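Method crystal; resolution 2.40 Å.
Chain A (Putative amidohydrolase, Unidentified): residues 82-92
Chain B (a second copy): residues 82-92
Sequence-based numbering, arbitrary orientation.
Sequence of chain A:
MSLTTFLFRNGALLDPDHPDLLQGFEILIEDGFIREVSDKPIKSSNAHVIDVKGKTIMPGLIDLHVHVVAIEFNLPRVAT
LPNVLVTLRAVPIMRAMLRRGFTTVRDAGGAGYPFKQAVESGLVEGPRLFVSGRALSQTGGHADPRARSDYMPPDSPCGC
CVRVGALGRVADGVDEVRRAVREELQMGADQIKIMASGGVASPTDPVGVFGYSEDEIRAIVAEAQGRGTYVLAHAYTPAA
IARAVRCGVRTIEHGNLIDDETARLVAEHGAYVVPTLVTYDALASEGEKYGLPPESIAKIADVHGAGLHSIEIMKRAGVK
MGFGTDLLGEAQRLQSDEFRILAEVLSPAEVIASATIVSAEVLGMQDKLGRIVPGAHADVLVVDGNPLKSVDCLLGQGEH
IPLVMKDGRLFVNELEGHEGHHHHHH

Chain A 82-92: PNVLVTLRAVP
Chain B (82-92) PNVLVTLRAVP

Two copies of one helix, residues 83-92 in each chain, pack across a nearly twofold contact. Their axes approach to 9.3 Å and cross at -67°, so the helices touch over a short patch that buries 389 Å² in total. The register is symmetric: A:Asn83 faces B:Asn83 (CA to CA 6.8 Å), A:Val84 faces B:Thr87 (6.1 Å between CA atoms), A:Thr87 faces B:Val84 (5.9 Å, again CA to CA), and A:Leu88 faces B:Leu88 (CA to CA 7.5 Å).

Chain A begins with A:Pro82, extended at phi/psi -55/141 in the N-cap position; its O accepts from A:Val86 N at 3.2 Å. After A:Asn83 (-59/-31), A:Val84 to A:Leu88 stay near -60/-45; A:Arg89 (-73/-14) and A:Ala90 (-83/-27) deviate before A:Val91 (-56/-54). A:Asn83 points toward the partner with chi1 m (-71°) and chi2 -38°, and B:Asn83 does likewise (-71°, -28°). The A:Asn83 ND2 to B:Asn83 ND2 distance is 3.3 Å, but two donors cannot bond, and each OD1 is satisfied elsewhere in the structure.

A:Val84, chi1 t, leaves its backbone sideways and sets CG2 3.9 Å from B:Thr87 OG1. A:Leu85 points away and A:Val86 is out of reach, so the contact resumes one turn on at A:Thr87.

A:Thr87 is the center, with 71 Å² covered. Its chi1 is m (-65°), which lets OG1 donate back to A:Asn83 O at 2.7 Å, within its own helix; B:Thr87 OG1 does the same to B:Asn83 O at 2.8 Å. With the hydroxyl bonded at home, the threonine can pack closely without a polar partner across: A:Thr87 OG1 lies 3.6 Å from B:Val84 CG2, and A:Thr87 CG2 lies 4.1 Å from B:Thr87 CG2.

A:Leu88 starts sideways, but its end comes nearer. Here the symmetry loosens: its chi1 of -97° and chi2 of 22° are off the wells, whereas B:Leu88 is a regular m,t (-66°, 170°). Even so, A:Leu88 CD1 reaches B:Thr87 CG2 at 3.4 Å and B:Val91 CG2 at 3.8 Å, while B:Leu88 CD2 approaches A:Thr87 CG2 at 3.8 Å.

A:Arg89 and A:Ala90 are out of reach. A:Val91, chi1 t and pointing toward the partner, closes the patch with CG2 3.6 Å from B:Leu88 CD2. At A:Pro92 (-57/-37) the helix kinks, since the proline N has no bond to the preceding turn, and it then continues.

The rule is a spacing of i, i+1, i+4, i+5 and i+8 from Asn83, with Val84 and Thr87 where the backbones come nearest, threonine the most covered, and no hydrogen bond between the helices.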

# COMPACT_ATOMS: atom_id res chain seq x y z
N PRO A 82 14.64 20.66 9.33
CA PRO A 82 14.28 19.94 10.53
C PRO A 82 13.28 20.70 11.38
O PRO A 82 13.37 21.92 11.51
CB PRO A 82 15.62 19.85 11.27
CG PRO A 82 16.63 19.85 10.18
CD PRO A 82 16.09 20.84 9.21
N ASN A 83 12.34 19.97 11.97
CA ASN A 83 11.29 20.54 12.79
C ASN A 83 11.86 21.31 14.00
O ASN A 83 11.28 22.29 14.45
CB ASN A 83 10.34 19.44 13.25
CG ASN A 83 9.47 18.91 12.11
OD1 ASN A 83 9.01 19.66 11.24
ND2 ASN A 83 9.21 17.60 12.12
N VAL A 84 13.00 20.86 14.49
CA VAL A 84 13.67 21.49 15.62
C VAL A 84 14.16 22.89 15.26
O VAL A 84 13.87 23.85 15.96
CB VAL A 84 14.86 20.60 16.12
CG1 VAL A 84 15.78 21.37 17.09
CG2 VAL A 84 14.33 19.32 16.77
N LEU A 85 14.89 22.99 14.14
CA LEU A 85 15.47 24.26 13.71
C LEU A 85 14.40 25.28 13.41
O LEU A 85 14.50 26.44 13.79
CB LEU A 85 16.36 24.06 12.47
CG LEU A 85 17.60 23.19 12.68
CD1 LEU A 85 18.38 23.04 11.37
CD2 LEU A 85 18.50 23.71 13.80
N VAL A 86 13.37 24.85 12.70
CA VAL A 86 12.30 25.73 12.34
C VAL A 86 11.66 26.29 13.60
O VAL A 86 11.42 27.49 13.70
CB VAL A 86 11.25 25.01 11.49
CG1 VAL A 86 10.14 25.96 11.11
CG2 VAL A 86 11.91 24.44 10.25
N THR A 87 11.40 25.42 14.57
CA THR A 87 10.75 25.81 15.80
C THR A 87 11.59 26.83 16.55
O THR A 87 11.11 27.87 16.96
CB THR A 87 10.54 24.58 16.74
OG1 THR A 87 9.63 23.65 16.14
CG2 THR A 87 9.98 25.01 18.07
N LEU A 88 12.87 26.51 16.73
CA LEU A 88 13.82 27.38 17.40
C LEU A 88 14.00 28.71 16.65
O LEU A 88 14.12 29.77 17.27
CB LEU A 88 15.17 26.67 17.53
CG LEU A 88 15.55 25.95 18.83
CD1 LEU A 88 14.37 25.55 19.70
CD2 LEU A 88 16.46 24.76 18.52
N ARG A 89 14.01 28.66 15.33
CA ARG A 89 14.16 29.90 14.54
C ARG A 89 12.92 30.79 14.53
O ARG A 89 13.00 31.95 14.15
CB ARG A 89 14.62 29.61 13.12
CG ARG A 89 16.08 29.19 13.02
CD ARG A 89 16.73 29.88 11.83
NE ARG A 89 16.93 28.98 10.70
CZ ARG A 89 17.17 29.39 9.46
NH1 ARG A 89 17.35 28.50 8.49
NH2 ARG A 89 17.22 30.69 9.19
N ALA A 90 11.78 30.25 14.96
CA ALA A 90 10.53 31.00 15.05
C ALA A 90 10.40 31.81 16.34
O ALA A 90 9.70 32.82 16.39
CB ALA A 90 9.32 30.05 14.92
N VAL A 91 11.08 31.36 17.39
CA VAL A 91 11.03 32.03 18.69
C VAL A 91 11.43 33.53 18.69
O VAL A 91 10.68 34.39 19.17
CB VAL A 91 11.86 31.26 19.74
CG1 VAL A 91 12.00 32.08 21.02
CG2 VAL A 91 11.22 29.86 20.01
N PRO A 92 12.62 33.84 18.16
CA PRO A 92 13.01 35.24 18.03
C PRO A 92 12.01 36.04 17.19
O PRO A 92 11.73 37.20 17.49
CB PRO A 92 14.37 35.17 17.33
CG PRO A 92 14.45 33.78 16.76
CD PRO A 92 13.67 32.92 17.68
N PRO B 82 3.35 17.14 20.45
CA PRO B 82 3.77 17.90 19.28
C PRO B 82 5.27 18.12 19.25
O PRO B 82 5.92 18.36 20.28
CB PRO B 82 3.03 19.23 19.45
CG PRO B 82 1.81 18.87 20.17
CD PRO B 82 2.21 17.77 21.12
N ASN B 83 5.82 18.04 18.05
CA ASN B 83 7.22 18.34 17.82
C ASN B 83 7.60 19.70 18.38
O ASN B 83 8.62 19.85 19.04
CB ASN B 83 7.52 18.26 16.32
CG ASN B 83 7.49 16.85 15.80
OD1 ASN B 83 7.77 15.91 16.54
ND2 ASN B 83 7.18 16.69 14.51
N VAL B 84 6.77 20.70 18.12
CA VAL B 84 7.08 22.06 18.56
C VAL B 84 7.26 22.12 20.07
O VAL B 84 8.19 22.74 20.59
CB VAL B 84 5.98 23.05 18.12
CG1 VAL B 84 6.01 24.32 18.97
CG2 VAL B 84 6.10 23.35 16.63
N LEU B 85 6.36 21.45 20.78
CA LEU B 85 6.32 21.52 22.22
C LEU B 85 7.50 20.78 22.83
O LEU B 85 8.12 21.24 23.79
CB LEU B 85 5.04 20.87 22.72
CG LEU B 85 4.39 21.58 23.89
CD1 LEU B 85 3.39 22.61 23.36
CD2 LEU B 85 3.74 20.57 24.85
N VAL B 86 7.80 19.61 22.28
CA VAL B 86 8.90 18.82 22.80
C VAL B 86 10.21 19.58 22.68
O VAL B 86 11.06 19.49 23.56
CB VAL B 86 9.06 17.47 22.10
CG1 VAL B 86 10.31 16.79 22.63
CG2 VAL B 86 7.82 16.60 22.32
N THR B 87 10.36 20.31 21.58
CA THR B 87 11.57 21.08 21.32
C THR B 87 11.75 22.21 22.32
O THR B 87 12.84 22.41 22.85
CB THR B 87 11.51 21.71 19.92
OG1 THR B 87 11.34 20.69 18.93
CG2 THR B 87 12.77 22.51 19.61
N LEU B 88 10.68 22.97 22.57
CA LEU B 88 10.79 24.16 23.40
C LEU B 88 11.02 23.82 24.87
O LEU B 88 11.64 24.61 25.60
CB LEU B 88 9.54 25.03 23.23
CG LEU B 88 9.34 25.64 21.84
CD1 LEU B 88 7.97 26.28 21.71
CD2 LEU B 88 10.45 26.64 21.49
N ARG B 89 10.52 22.66 25.30
CA ARG B 89 10.69 22.20 26.67
C ARG B 89 12.11 21.68 26.87
O ARG B 89 12.65 21.70 27.97
CB ARG B 89 9.69 21.09 26.97
CG ARG B 89 8.24 21.47 26.70
CD ARG B 89 7.43 21.49 27.97
NE ARG B 89 6.61 20.29 28.10
CZ ARG B 89 6.62 19.47 29.15
NH1 ARG B 89 7.43 19.71 30.18
NH2 ARG B 89 5.83 18.40 29.16
N ALA B 90 12.70 21.21 25.77
CA ALA B 90 14.09 20.78 25.73
C ALA B 90 15.03 21.94 26.03
O ALA B 90 16.01 21.77 26.75
CB ALA B 90 14.42 20.19 24.36
N VAL B 91 14.73 23.10 25.47
CA VAL B 91 15.62 24.25 25.56
C VAL B 91 16.06 24.57 26.99
O VAL B 91 17.26 24.65 27.25
CB VAL B 91 15.02 25.49 24.88
CG1 VAL B 91 15.65 26.77 25.42
CG2 VAL B 91 15.22 25.41 23.41
N PRO B 92 15.11 24.76 27.92
CA PRO B 92 15.45 25.04 29.32
C PRO B 92 16.29 23.93 29.95
O PRO B 92 17.20 24.19 30.75
CB PRO B 92 14.09 25.11 30.02
CG PRO B 92 13.13 24.43 29.07
CD PRO B 92 13.65 24.74 27.71